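Local coordinates for protein 2-oxo-1,2-dihydroquinoline 8-monooxygenase, oxygenase component (Pseudomonas putida, PDB 1Z02) that probably hydroxylates 2-oxoquinoline at carbon 8 as the oxygenase component of a Rieske-type monooxygenase, carrying a [2Fe-2S] cluster and a separate mononuclear iron, at residues G75-L85 and T134-E143. Numbering follows the deposited sequence.
Sequences GKVFALKDQCL and TGVTTYPVHE. With FES (Fe2/s2 (inorganic) cluster), chain H.
Two backbone hydrogen bonds fasten Ala79-Lys81 to Thr137-Tyr139. Tyr139 N donates to Ala79 O at 3.0 Å in a nearly straight bond (169° at the hydrogen), whereas Lys81 N reaches Thr137 O in a more bent one (138°). Leu80 and Thr138 thus form a single antiparallel bridge. From Tyr139, with CG anti to the carbonyl carbon (chi1 -58°), the ring runs along the other backbone and sets its edge against Leu80 C and Lys81 N; CE1 lies 3.4 Å from Lys81 N. Its OH meets Lys81 CE at 3.3 Å. With an alanine in place of Tyr139, the Leu80-Lys81 peptide would probably face a gap, and the Lys81 methylenes would lose the hydroxyl they lie against.

Packing is tightest near the cluster: Val136 CG2 meets Leu80 CD2 at 3.7 Å, while its other methyl, CG1, lies by Leu85 CD2 at an unusually short 3.2 Å whose exact value is doubtful. Beyond the bridge the segments diverge, their strand axes 7.4 Å apart at closest. Here waters fill in, water 2 linking Ala79 N to Tyr139 O and water 1 linking Val77 N to OE2 of Glu143, whose OE1 is held by Thr50 (hydrogen bond) and Arg72 (salt bridge); Ala79 CB and Val141 CG2 still touch at 3.6 Å. Lys81 NZ (salt bridge) and Thr137 OG1 (hydrogen bond) both turn to Asp155.

Within this Rieske domain, the contact brings the outer strand 76-81 of one antiparallel sheet against the lead-in to the outer strand 141-144 of another. Strand 76-81 leads to Cys84, whose SG binds FE2 of the cluster at 2.4 Å, and Phe112 of strand 110-113 packs on Leu80, Leu85 and Val136, while Gln386 of a neighbouring subunit packs against Leu85 and Thr134.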
ATOM      1  N   GLY A  75      24.175  18.664 -27.710  1.00 16.45           N
ATOM      2  CA  GLY A  75      23.880  17.473 -28.481  1.00 15.71           C
ATOM      3  C   GLY A  75      24.250  16.162 -27.823  1.00 16.23           C
ATOM      4  O   GLY A  75      23.738  15.113 -28.216  1.00 16.62           O
ATOM      5  N   LYS A  76      25.123  16.204 -26.823  1.00 16.84           N
ATOM      6  CA  LYS A  76      25.534  14.977 -26.150  1.00 18.54           C
ATOM      7  C   LYS A  76      24.779  14.717 -24.840  1.00 18.17           C
ATOM      8  O   LYS A  76      24.572  15.626 -24.036  1.00 19.19           O
ATOM      9  CB  LYS A  76      27.040  15.009 -25.887  1.00 20.73           C
ATOM     10  CG  LYS A  76      27.596  13.691 -25.393  1.00 25.30           C
ATOM     11  CD  LYS A  76      29.095  13.763 -25.168  1.00 29.07           C
ATOM     12  CE  LYS A  76      29.638  12.432 -24.644  1.00 32.46           C
ATOM     13  NZ  LYS A  76      31.101  12.496 -24.350  1.00 33.46           N
ATOM     14  N   VAL A  77      24.377  13.465 -24.636  1.00 17.15           N
ATOM     15  CA  VAL A  77      23.647  13.068 -23.430  1.00 15.38           C
ATOM     16  C   VAL A  77      24.562  12.458 -22.372  1.00 13.85           C
ATOM     17  O   VAL A  77      25.409  11.615 -22.678  1.00 12.30           O
ATOM     18  CB  VAL A  77      22.549  12.024 -23.753  1.00 16.13           C
ATOM     19  CG1 VAL A  77      21.813  11.624 -22.489  1.00 14.22           C
ATOM     20  CG2 VAL A  77      21.576  12.592 -24.755  1.00 16.18           C
ATOM     21  N   PHE A  78      24.377  12.880 -21.125  1.00 14.08           N
ATOM     22  CA  PHE A  78      25.166  12.365 -20.008  1.00 13.49           C
ATOM     23  C   PHE A  78      24.235  11.730 -18.992  1.00 12.45           C
ATOM     24  O   PHE A  78      23.084  12.141 -18.853  1.00 11.66           O
ATOM     25  CB  PHE A  78      25.963  13.489 -19.333  1.00 14.68           C
ATOM     26  CG  PHE A  78      26.997  14.114 -20.224  1.00 16.26           C
ATOM     27  CD1 PHE A  78      26.639  15.091 -21.149  1.00 17.93           C
ATOM     28  CD2 PHE A  78      28.321  13.693 -20.172  1.00 18.14           C
ATOM     29  CE1 PHE A  78      27.586  15.636 -22.010  1.00 18.78           C
ATOM     30  CE2 PHE A  78      29.277  14.232 -21.032  1.00 18.58           C
ATOM     31  CZ  PHE A  78      28.907  15.205 -21.953  1.00 17.99           C
ATOM     32  N   ALA A  79      24.730  10.727 -18.277  1.00 12.24           N
ATOM     33  CA  ALA A  79      23.917  10.058 -17.265  1.00 11.52           C
ATOM     34  C   ALA A  79      24.705   9.931 -15.963  1.00 11.23           C
ATOM     35  O   ALA A  79      25.877   9.558 -15.987  1.00 11.00           O
ATOM     36  CB  ALA A  79      23.495   8.686 -17.768  1.00  9.89           C
ATOM     37  N   LEU A  80      24.057  10.258 -14.843  1.00 10.60           N
ATOM     38  CA  LEU A  80      24.647  10.181 -13.505  1.00  9.79           C
ATOM     39  C   LEU A  80      23.604   9.555 -12.581  1.00  9.85           C
ATOM     40  O   LEU A  80      22.444   9.370 -12.973  1.00 10.23           O
ATOM     41  CB  LEU A  80      25.003  11.576 -12.968  1.00 12.27           C
ATOM     42  CG  LEU A  80      26.112  12.408 -13.612  1.00 14.54           C
ATOM     43  CD1 LEU A  80      25.687  12.840 -14.999  1.00 18.82           C
ATOM     44  CD2 LEU A  80      26.396  13.637 -12.744  1.00 15.08           C
ATOM     45  N   LYS A  81      24.012   9.221 -11.361  1.00  7.93           N
ATOM     46  CA  LYS A  81      23.070   8.638 -10.421  1.00  9.50           C
ATOM     47  C   LYS A  81      22.186   9.760  -9.905  1.00  8.05           C
ATOM     48  O   LYS A  81      22.683  10.791  -9.456  1.00  8.14           O
ATOM     49  CB  LYS A  81      23.787   7.975  -9.251  1.00 10.52           C
ATOM     50  CG  LYS A  81      22.827   7.272  -8.309  1.00  9.48           C
ATOM     51  CD  LYS A  81      23.562   6.701  -7.101  1.00 10.55           C
ATOM     52  CE  LYS A  81      24.465   5.529  -7.477  1.00  9.64           C
ATOM     53  NZ  LYS A  81      25.109   4.937  -6.266  1.00  7.95           N
ATOM     54  N   ASP A  82      20.875   9.552  -9.974  1.00  9.39           N
ATOM     55  CA  ASP A  82      19.903  10.554  -9.544  1.00  8.79           C
ATOM     56  C   ASP A  82      19.781  10.555  -8.020  1.00  9.05           C
ATOM     57  O   ASP A  82      18.712  10.248  -7.466  1.00  8.62           O
ATOM     58  CB  ASP A  82      18.544  10.252 -10.186  1.00  7.56           C
ATOM     59  CG  ASP A  82      17.606  11.448 -10.170  1.00  7.67           C
ATOM     60  OD1 ASP A  82      16.418  11.252 -10.493  1.00  7.49           O
ATOM     61  OD2 ASP A  82      18.061  12.571  -9.841  1.00  6.31           O
ATOM     62  N   GLN A  83      20.872  10.913  -7.350  1.00  6.93           N
ATOM     63  CA  GLN A  83      20.911  10.941  -5.883  1.00  5.72           C
ATOM     64  C   GLN A  83      22.028  11.848  -5.382  1.00  6.31           C
ATOM     65  O   GLN A  83      23.206  11.552  -5.556  1.00  6.30           O
ATOM     66  CB  GLN A  83      21.138   9.534  -5.322  1.00  5.59           C
ATOM     67  CG  GLN A  83      21.202   9.485  -3.791  1.00  8.99           C
ATOM     68  CD  GLN A  83      21.764   8.172  -3.272  1.00 11.91           C
ATOM     69  OE1 GLN A  83      22.947   7.861  -3.468  1.00 14.91           O
ATOM     70  NE2 GLN A  83      20.917   7.387  -2.611  1.00 10.13           N
ATOM     71  N   CYS A  84      21.656  12.957  -4.761  1.00  5.71           N
ATOM     72  CA  CYS A  84      22.636  13.893  -4.235  1.00  6.90           C
ATOM     73  C   CYS A  84      23.325  13.248  -3.040  1.00  8.72           C
ATOM     74  O   CYS A  84      22.652  12.639  -2.203  1.00  9.77           O
ATOM     75  CB  CYS A  84      21.949  15.184  -3.801  1.00  7.12           C
ATOM     76  SG  CYS A  84      23.120  16.427  -3.198  1.00 10.96           S
ATOM     77  N   LEU A  85      24.655  13.393  -2.973  1.00  9.83           N
ATOM     78  CA  LEU A  85      25.490  12.837  -1.897  1.00 11.91           C
ATOM     79  C   LEU A  85      25.225  13.496  -0.575  1.00 11.35           C
ATOM     80  O   LEU A  85      25.503  12.919   0.474  1.00 11.99           O
ATOM     81  CB  LEU A  85      26.974  13.090  -2.130  1.00 15.76           C
ATOM     82  CG  LEU A  85      27.625  13.010  -3.479  1.00 19.03           C
ATOM     83  CD1 LEU A  85      29.109  13.330  -3.399  1.00 19.11           C
ATOM     84  CD2 LEU A  85      27.375  11.655  -3.980  1.00 19.53           C
ATOM     85  N   THR A 134      34.944  13.475  -3.523  1.00 11.89           N
ATOM     86  CA  THR A 134      33.993  12.440  -3.903  1.00 12.32           C
ATOM     87  C   THR A 134      33.102  12.916  -5.059  1.00 11.63           C
ATOM     88  O   THR A 134      33.303  13.995  -5.621  1.00 11.30           O
ATOM     89  CB  THR A 134      33.112  12.024  -2.682  1.00 13.37           C
ATOM     90  OG1 THR A 134      32.244  10.946  -3.052  1.00 14.98           O
ATOM     91  CG2 THR A 134      32.281  13.202  -2.184  1.00 14.79           C
ATOM     92  N   GLY A 135      32.125  12.095  -5.417  1.00 11.43           N
ATOM     93  CA  GLY A 135      31.217  12.444  -6.494  1.00 10.31           C
ATOM     94  C   GLY A 135      30.174  11.357  -6.661  1.00 10.83           C
ATOM     95  O   GLY A 135      30.137  10.395  -5.883  1.00 10.54           O
ATOM     96  N   VAL A 136      29.312  11.503  -7.661  1.00  9.71           N
ATOM     97  CA  VAL A 136      28.278  10.503  -7.917  1.00 10.63           C
ATOM     98  C   VAL A 136      28.684   9.599  -9.069  1.00 12.43           C
ATOM     99  O   VAL A 136      29.538   9.953  -9.884  1.00 12.48           O
ATOM    100  CB  VAL A 136      26.918  11.149  -8.255  1.00 10.29           C
ATOM    101  CG1 VAL A 136      26.380  11.893  -7.044  1.00 10.82           C
ATOM    102  CG2 VAL A 136      27.063  12.095  -9.433  1.00  6.69           C
ATOM    103  N   THR A 137      28.072   8.423  -9.126  1.00 12.58           N
ATOM    104  CA  THR A 137      28.377   7.458 -10.172  1.00 12.88           C
ATOM    105  C   THR A 137      28.000   7.973 -11.566  1.00 13.40           C
ATOM    106  O   THR A 137      27.003   8.687 -11.730  1.00 11.47           O
ATOM    107  CB  THR A 137      27.617   6.129  -9.929  1.00 12.91           C
ATOM    108  OG1 THR A 137      27.864   5.673  -8.592  1.00 13.23           O
ATOM    109  CG2 THR A 137      28.085   5.047 -10.914  1.00 15.58           C
ATOM    110  N   THR A 138      28.804   7.617 -12.563  1.00 12.50           N
ATOM    111  CA  THR A 138      28.517   7.998 -13.942  1.00 13.43           C
ATOM    112  C   THR A 138      28.090   6.744 -14.686  1.00 12.56           C
ATOM    113  O   THR A 138      28.552   5.649 -14.381  1.00 13.78           O
ATOM    114  CB  THR A 138      29.760   8.565 -14.685  1.00 13.08           C
ATOM    115  OG1 THR A 138      30.763   7.549 -14.783  1.00 15.14           O
ATOM    116  CG2 THR A 138      30.326   9.775 -13.961  1.00 12.46           C
ATOM    117  N   TYR A 139      27.208   6.900 -15.664  1.00 12.78           N
ATOM    118  CA  TYR A 139      26.756   5.761 -16.454  1.00 12.54           C
ATOM    119  C   TYR A 139      27.010   6.027 -17.933  1.00 13.40           C
ATOM    120  O   TYR A 139      26.511   7.001 -18.499  1.00 12.95           O
ATOM    121  CB  TYR A 139      25.272   5.496 -16.200  1.00 13.13           C
ATOM    122  CG  TYR A 139      24.980   5.246 -14.743  1.00 12.78           C
ATOM    123  CD1 TYR A 139      24.536   6.272 -13.916  1.00 13.18           C
ATOM    124  CD2 TYR A 139      25.236   4.003 -14.169  1.00 11.15           C
ATOM    125  CE1 TYR A 139      24.363   6.066 -12.553  1.00 12.39           C
ATOM    126  CE2 TYR A 139      25.069   3.790 -12.807  1.00  9.41           C
ATOM    127  CZ  TYR A 139      24.632   4.827 -12.008  1.00 11.06           C
ATOM    128  OH  TYR A 139      24.470   4.618 -10.659  1.00 10.42           O
ATOM    129  N   PRO A 140      27.803   5.159 -18.580  1.00 13.44           N
ATOM    130  CA  PRO A 140      28.110   5.333 -20.001  1.00 12.90           C
ATOM    131  C   PRO A 140      26.850   5.410 -20.846  1.00 13.74           C
ATOM    132  O   PRO A 140      25.928   4.625 -20.650  1.00 13.56           O
ATOM    133  CB  PRO A 140      28.937   4.093 -20.334  1.00 13.00           C
ATOM    134  CG  PRO A 140      29.621   3.780 -19.054  1.00 12.05           C
ATOM    135  CD  PRO A 140      28.521   3.997 -18.025  1.00 11.59           C
ATOM    136  N   VAL A 141      26.823   6.349 -21.783  1.00 13.13           N
ATOM    137  CA  VAL A 141      25.678   6.511 -22.659  1.00 14.28           C
ATOM    138  C   VAL A 141      26.057   6.280 -24.106  1.00 15.55           C
ATOM    139  O   VAL A 141      27.125   6.694 -24.559  1.00 16.19           O
ATOM    140  CB  VAL A 141      25.090   7.935 -22.562  1.00 14.15           C
ATOM    141  CG1 VAL A 141      23.973   8.117 -23.579  1.00 12.10           C
ATOM    142  CG2 VAL A 141      24.566   8.187 -21.152  1.00 14.21           C
ATOM    143  N   HIS A 142      25.165   5.616 -24.827  1.00 14.73           N
ATOM    144  CA  HIS A 142      25.364   5.364 -26.239  1.00 14.02           C
ATOM    145  C   HIS A 142      24.035   5.617 -26.948  1.00 12.14           C
ATOM    146  O   HIS A 142      23.125   4.787 -26.906  1.00 11.87           O
ATOM    147  CB  HIS A 142      25.831   3.931 -26.474  1.00 14.14           C
ATOM    148  CG  HIS A 142      26.174   3.647 -27.902  1.00 16.62           C
ATOM    149  ND1 HIS A 142      27.069   2.678 -28.279  1.00 14.52           N
ATOM    150  CD2 HIS A 142      25.738   4.200 -29.052  1.00 16.62           C
ATOM    151  CE1 HIS A 142      27.171   2.648 -29.595  1.00 16.84           C
ATOM    152  NE2 HIS A 142      26.369   3.564 -30.088  1.00 14.47           N
ATOM    153  N   GLU A 143      23.935   6.775 -27.591  1.00 12.68           N
ATOM    154  CA  GLU A 143      22.730   7.162 -28.315  1.00 13.35           C
ATOM    155  C   GLU A 143      22.899   6.848 -29.802  1.00 14.03           C
ATOM    156  O   GLU A 143      23.933   7.165 -30.396  1.00 14.12           O
ATOM    157  CB  GLU A 143      22.473   8.660 -28.127  1.00 13.97           C
ATOM    158  CG  GLU A 143      21.176   9.162 -28.759  1.00 13.88           C
ATOM    159  CD  GLU A 143      20.940  10.624 -28.491  1.00 12.78           C
ATOM    160  OE1 GLU A 143      19.814  11.105 -28.720  1.00 14.01           O
ATOM    161  OE2 GLU A 143      21.887  11.296 -28.051  1.00 16.60           O
TER
HETATM  162 FE1  FES H 500      21.805  19.278  -0.045  1.00 12.86          FE
HETATM  163 FE2  FES H 500      21.517  18.071  -2.374  1.00 10.32          FE
HETATM  164  S1  FES H 500      22.758  19.785  -1.933  1.00 12.58           S
HETATM  165  S2  FES H 500      20.437  17.546  -0.524  1.00 15.27           S
HETATM  166  O   HOH W   1      24.273  11.561 -26.864  1.00 17.86           O
HETATM  167  O   HOH W   2      27.194   9.613 -19.342  1.00 15.76           O
HETATM  168  O   HOH W   3      26.695   7.844  -6.389  1.00  9.23           O